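Local coordinates for class D beta-lactamase (Fusobacterium nucleatum subsp. polymorphum, PDB 4IED), which probably hydrolyses beta-lactam antibiotics to substituted beta-amino acids, as expected of a class D beta-lactamase linked to antibiotic resistance, at residues R52-S57 / G198-N203; Y132-I137 / G148-S153. All blocks are in the same frame, centred on the assembly; numbering follows the deposited sequence.

Interaction 1 of 2, residues R52-S57 / G198-N203; sequences RFYPAS and GWATDN
The backbone N of S57 (3.0 Å) and the backbone N of W199 (2.9 Å) both donate to water 1, which thus bridges the two segments. In class D enzymes the N-H groups of the serine and of the residue after KTG form the oxyanion hole, so water 1 probably occupies it. S57 opens an S-x-x-K sequence and is probably the nucleophile; G198 closes the KTG motif. The CA of G198 lies 4.4 Å from the CA of S57, and a CB there would run into S57 N, so glycine lets the strand come this close. A56, next to S57, lays CB over the strand backbone, 3.6 Å from W199 C, and also meets A200 CB. S57 OG is hydrogen-bonded to S106 OG and to the carboxylated lysine at position 60.

At the far end, Y54 has CG anti to the carbonyl carbon (chi1 -50°), and its CB packs on A200 CB at 4.2 Å. Y54 OH donates to N203 O at 3.0 Å, an acceptor in the ring plane at the edge. N203 ND2 lies 3.1 Å from Y54 OH at an angle too poor for a hydrogen bond, and bonds E147 O.

The 52-57 loop, which precedes helix 62-69, runs beside the end of strand 192-200 and also meets strand 208-216, where W210 NE1 donates to Y54 O and the F53 ring packs on I208 and W210.

Interaction 2 of 2, residues Y132-I137 / G148-S153; sequences YGNKEI and GPLKIS
N134 binds the 148-153 segment with its backbone and with both ends of its amide. Its backbone N donates to K151 O at 2.8 Å, nearly straight at 162°. In return the K151 N-H reaches N134 OD1 at 3.1 Å, rising above the carbonyl plane. ND2 of N134 donates to P149 O at 3.1 Å, with that oxygen close to the amide plane. A second donor, E136 N, meets OD1 of N134 from the opposite face of that plane, at 3.1 Å, which makes an Asx turn. The bonds at OD1 and ND2 together hold the rotation of the amide, whose CG stands between the backbone N and carbonyl carbon (chi1 67°).

Beside this polar grip lies an apolar layer. CD1 of I152 sits over the centre of the Y132 ring, 3.6 Å from the centroid and 11° off the normal, a CH-pi contact; L150 CD2 approaches the same ring obliquely. P149 packs on E136 CB.

Further out, K135 NZ donates to G133 O within the turn and to N131 OD1 just before it. The Y132 ring meets F59 edge-to-face, and both Y132 and I152 rest on L160 of helix 154-165.

Y132-G133-N134 is the YGN motif of class D enzymes, carried on a type II' turn with G133, at positive phi, in second position. A CB on G133 would also collide with K151 O and I152 CB, so the close approach to 148-153 calls for glycine too. N134 and E136 have been seen to bind magnesium in crystals of this protein, though no such ion is bound to them here.

Both contacts are partly buried and their centres lie about 10 Å apart, yet they join different parts of the fold. Interaction 1 ties a loop to the end of the central sheet, with 305 Å² buried and a water mediating at the end that holds the probable oxyanion hole. Interaction 2 buries 477 Å² between two loop segments close in sequence, held by direct amide and backbone bonds beside an apolar layer. Residues 52-57 connect them: F53 O lies 2.9 Å from I152 N, a probable hydrogen bond, and P55 CB packs 3.3 Å from Y132 OH. The outer margins, N203 in one and E136 in the other, are exposed, whereas A56, A200, Y132, L150 and I152 are buried.

Interaction 1 of 2, residues R52-S57 / G198-N203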
# COMPACT_ATOMS: atom_id res chain seq x y z
N ARG A 52 -10.47 -8.55 -5.94
CA ARG A 52 -9.77 -7.36 -6.34
C ARG A 52 -10.62 -6.10 -6.07
O ARG A 52 -11.83 -6.06 -6.38
CB ARG A 52 -9.41 -7.38 -7.82
CG ARG A 52 -8.39 -8.44 -8.15
CD ARG A 52 -8.09 -8.35 -9.62
NE ARG A 52 -6.94 -9.18 -10.02
CZ ARG A 52 -6.71 -9.55 -11.25
NH1 ARG A 52 -7.56 -9.36 -12.23
NH2 ARG A 52 -5.59 -10.20 -11.52
N PHE A 53 -9.96 -5.09 -5.48
CA PHE A 53 -10.56 -3.78 -5.14
C PHE A 53 -9.67 -2.68 -5.63
O PHE A 53 -8.37 -2.81 -5.79
CB PHE A 53 -10.80 -3.56 -3.60
CG PHE A 53 -11.69 -4.60 -2.97
CD1 PHE A 53 -13.08 -4.47 -3.10
CD2 PHE A 53 -11.20 -5.66 -2.18
CE1 PHE A 53 -13.92 -5.41 -2.51
CE2 PHE A 53 -11.98 -6.58 -1.59
CZ PHE A 53 -13.37 -6.48 -1.76
N TYR A 54 -10.22 -1.48 -5.83
CA TYR A 54 -9.37 -0.31 -6.16
C TYR A 54 -8.29 -0.20 -5.06
O TYR A 54 -8.66 -0.26 -3.89
CB TYR A 54 -10.16 1.00 -6.19
CG TYR A 54 -11.43 1.02 -7.01
CD1 TYR A 54 -11.62 0.26 -8.15
CD2 TYR A 54 -12.43 1.82 -6.59
CE1 TYR A 54 -12.80 0.32 -8.87
CE2 TYR A 54 -13.58 1.96 -7.29
CZ TYR A 54 -13.80 1.16 -8.38
OH TYR A 54 -15.02 1.26 -9.11
N PRO A 55 -7.02 -0.00 -5.42
CA PRO A 55 -6.01 0.06 -4.35
C PRO A 55 -5.95 1.35 -3.65
O PRO A 55 -5.38 1.46 -2.52
CB PRO A 55 -4.70 -0.12 -5.13
CG PRO A 55 -5.04 0.39 -6.53
CD PRO A 55 -6.45 -0.03 -6.77
N ALA A 56 -6.57 2.39 -4.18
CA ALA A 56 -6.43 3.73 -3.55
C ALA A 56 -5.07 4.07 -3.26
O ALA A 56 -4.15 3.74 -4.02
CB ALA A 56 -7.33 3.90 -2.34
N SER A 57 -4.82 4.81 -2.19
CA SER A 57 -3.44 5.26 -2.03
C SER A 57 -2.36 4.21 -1.69
O SER A 57 -1.20 4.54 -1.64
CB SER A 57 -3.33 6.37 -0.97
OG SER A 57 -4.14 7.51 -1.17
N GLY A 198 -4.63 3.34 2.71
CA GLY A 198 -5.46 3.88 1.58
C GLY A 198 -6.94 3.76 1.89
O GLY A 198 -7.30 3.01 2.77
N TRP A 199 -7.71 4.57 1.22
CA TRP A 199 -9.16 4.54 1.43
C TRP A 199 -9.81 4.83 0.03
O TRP A 199 -9.76 5.94 -0.50
CB TRP A 199 -9.62 5.60 2.43
CG TRP A 199 -11.05 5.46 2.91
CD1 TRP A 199 -11.79 4.32 3.01
CD2 TRP A 199 -11.86 6.51 3.48
NE1 TRP A 199 -13.01 4.59 3.62
CE2 TRP A 199 -13.07 5.93 3.92
CE3 TRP A 199 -11.67 7.88 3.65
CZ2 TRP A 199 -14.09 6.69 4.47
CZ3 TRP A 199 -12.70 8.63 4.22
CH2 TRP A 199 -13.86 8.01 4.62
N ALA A 200 -10.48 3.82 -0.47
CA ALA A 200 -11.18 3.92 -1.76
C ALA A 200 -12.61 4.42 -1.52
O ALA A 200 -13.42 3.66 -1.06
CB ALA A 200 -11.21 2.60 -2.45
N THR A 201 -12.86 5.64 -1.94
CA THR A 201 -14.17 6.27 -1.64
C THR A 201 -14.92 6.67 -2.89
O THR A 201 -16.09 7.04 -2.82
CB THR A 201 -14.05 7.50 -0.76
OG1 THR A 201 -13.12 8.42 -1.37
CG2 THR A 201 -13.44 7.15 0.58
N ASP A 202 -14.28 6.73 -4.03
CA ASP A 202 -14.88 7.20 -5.26
C ASP A 202 -15.37 6.08 -6.14
O ASP A 202 -14.76 5.02 -6.24
CB ASP A 202 -13.85 7.98 -6.06
CG ASP A 202 -13.43 9.31 -5.41
OD1 ASP A 202 -14.23 9.95 -4.77
OD2 ASP A 202 -12.34 9.80 -5.73
N ASN A 203 -16.52 6.26 -6.75
CA ASN A 203 -17.06 5.27 -7.64
C ASN A 203 -17.33 3.92 -6.99
O ASN A 203 -17.04 2.89 -7.59
CB ASN A 203 -16.25 5.21 -8.92
CG ASN A 203 -16.93 4.48 -10.05
OD1 ASN A 203 -18.16 4.57 -10.22
ND2 ASN A 203 -16.17 3.66 -10.79
O HOH W 1 -6.65 6.57 -0.58

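Interaction 2 of 2, residues Y132-I137 / G148-S153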
# COMPACT_ATOMS: atom_id res chain seq x y z
N TYR A 132 0.65 -6.15 -11.78
CA TYR A 132 -0.08 -5.50 -10.67
C TYR A 132 -1.58 -5.62 -10.86
O TYR A 132 -2.20 -4.93 -11.70
CB TYR A 132 0.31 -4.01 -10.56
CG TYR A 132 -0.26 -3.31 -9.34
CD1 TYR A 132 -1.52 -2.84 -9.32
CD2 TYR A 132 0.54 -3.10 -8.18
CE1 TYR A 132 -2.02 -2.25 -8.17
CE2 TYR A 132 0.03 -2.50 -7.07
CZ TYR A 132 -1.26 -2.06 -7.03
OH TYR A 132 -1.74 -1.40 -5.95
N GLY A 133 -2.23 -6.46 -10.04
CA GLY A 133 -3.66 -6.58 -10.11
C GLY A 133 -4.16 -6.82 -11.51
O GLY A 133 -3.59 -7.61 -12.27
N ASN A 134 -5.27 -6.20 -11.87
CA ASN A 134 -5.78 -6.33 -13.23
C ASN A 134 -5.08 -5.50 -14.30
O ASN A 134 -5.39 -5.59 -15.51
CB ASN A 134 -7.31 -6.11 -13.27
CG ASN A 134 -7.73 -4.68 -12.94
OD1 ASN A 134 -6.86 -3.76 -12.86
ND2 ASN A 134 -9.07 -4.48 -12.77
N LYS A 135 -4.16 -4.64 -13.85
CA LYS A 135 -3.31 -3.87 -14.80
C LYS A 135 -4.16 -2.89 -15.67
O LYS A 135 -3.72 -2.45 -16.73
CB LYS A 135 -2.44 -4.74 -15.69
CG LYS A 135 -1.52 -5.70 -14.95
CD LYS A 135 -1.06 -6.88 -15.77
CE LYS A 135 -2.06 -8.03 -15.87
NZ LYS A 135 -2.37 -8.71 -14.61
N GLU A 136 -5.30 -2.44 -15.22
CA GLU A 136 -6.15 -1.59 -16.05
C GLU A 136 -5.93 -0.11 -15.66
O GLU A 136 -6.10 0.25 -14.48
CB GLU A 136 -7.59 -1.95 -15.81
CG GLU A 136 -7.88 -3.38 -16.24
CD GLU A 136 -7.74 -3.55 -17.74
OE1 GLU A 136 -8.34 -2.79 -18.51
OE2 GLU A 136 -7.12 -4.54 -18.14
N ILE A 137 -5.67 0.68 -16.66
CA ILE A 137 -5.51 2.11 -16.53
C ILE A 137 -6.74 2.86 -17.06
O ILE A 137 -6.94 4.04 -16.73
CB ILE A 137 -4.18 2.64 -17.13
CG1 ILE A 137 -3.03 2.03 -16.32
CG2 ILE A 137 -4.20 4.17 -17.23
CD1 ILE A 137 -1.77 2.30 -17.11
N GLY A 148 -11.29 3.15 -9.93
CA GLY A 148 -11.32 2.25 -11.10
C GLY A 148 -10.59 2.89 -12.29
O GLY A 148 -10.45 4.13 -12.40
N PRO A 149 -10.23 2.04 -13.29
CA PRO A 149 -10.54 0.64 -13.34
C PRO A 149 -9.53 -0.27 -12.70
O PRO A 149 -9.80 -1.50 -12.58
CB PRO A 149 -10.60 0.37 -14.80
CG PRO A 149 -9.62 1.31 -15.39
CD PRO A 149 -9.73 2.56 -14.58
N LEU A 150 -8.41 0.25 -12.17
CA LEU A 150 -7.41 -0.67 -11.57
C LEU A 150 -7.97 -1.30 -10.31
O LEU A 150 -8.60 -0.66 -9.45
CB LEU A 150 -6.18 0.13 -11.21
CG LEU A 150 -4.93 -0.66 -10.66
CD1 LEU A 150 -4.50 -1.69 -11.69
CD2 LEU A 150 -3.80 0.30 -10.38
N LYS A 151 -7.72 -2.59 -10.16
CA LYS A 151 -8.13 -3.33 -8.94
C LYS A 151 -7.02 -4.38 -8.66
O LYS A 151 -6.34 -4.89 -9.58
CB LYS A 151 -9.43 -4.07 -9.14
CG LYS A 151 -10.68 -3.21 -9.38
CD LYS A 151 -11.86 -4.12 -9.58
CE LYS A 151 -13.10 -3.28 -9.75
NZ LYS A 151 -14.24 -4.18 -9.99
N ILE A 152 -6.83 -4.66 -7.37
CA ILE A 152 -5.89 -5.62 -6.82
C ILE A 152 -6.40 -6.24 -5.57
O ILE A 152 -7.16 -5.60 -4.82
CB ILE A 152 -4.48 -4.96 -6.64
CG1 ILE A 152 -3.42 -6.00 -6.36
CG2 ILE A 152 -4.54 -3.91 -5.57
CD1 ILE A 152 -1.94 -5.49 -6.37
N SER A 153 -6.10 -7.53 -5.34
CA SER A 153 -6.55 -8.21 -4.15
C SER A 153 -5.56 -8.16 -3.01
O SER A 153 -4.41 -7.85 -3.22
CB SER A 153 -6.93 -9.66 -4.47
OG SER A 153 -5.72 -10.41 -4.69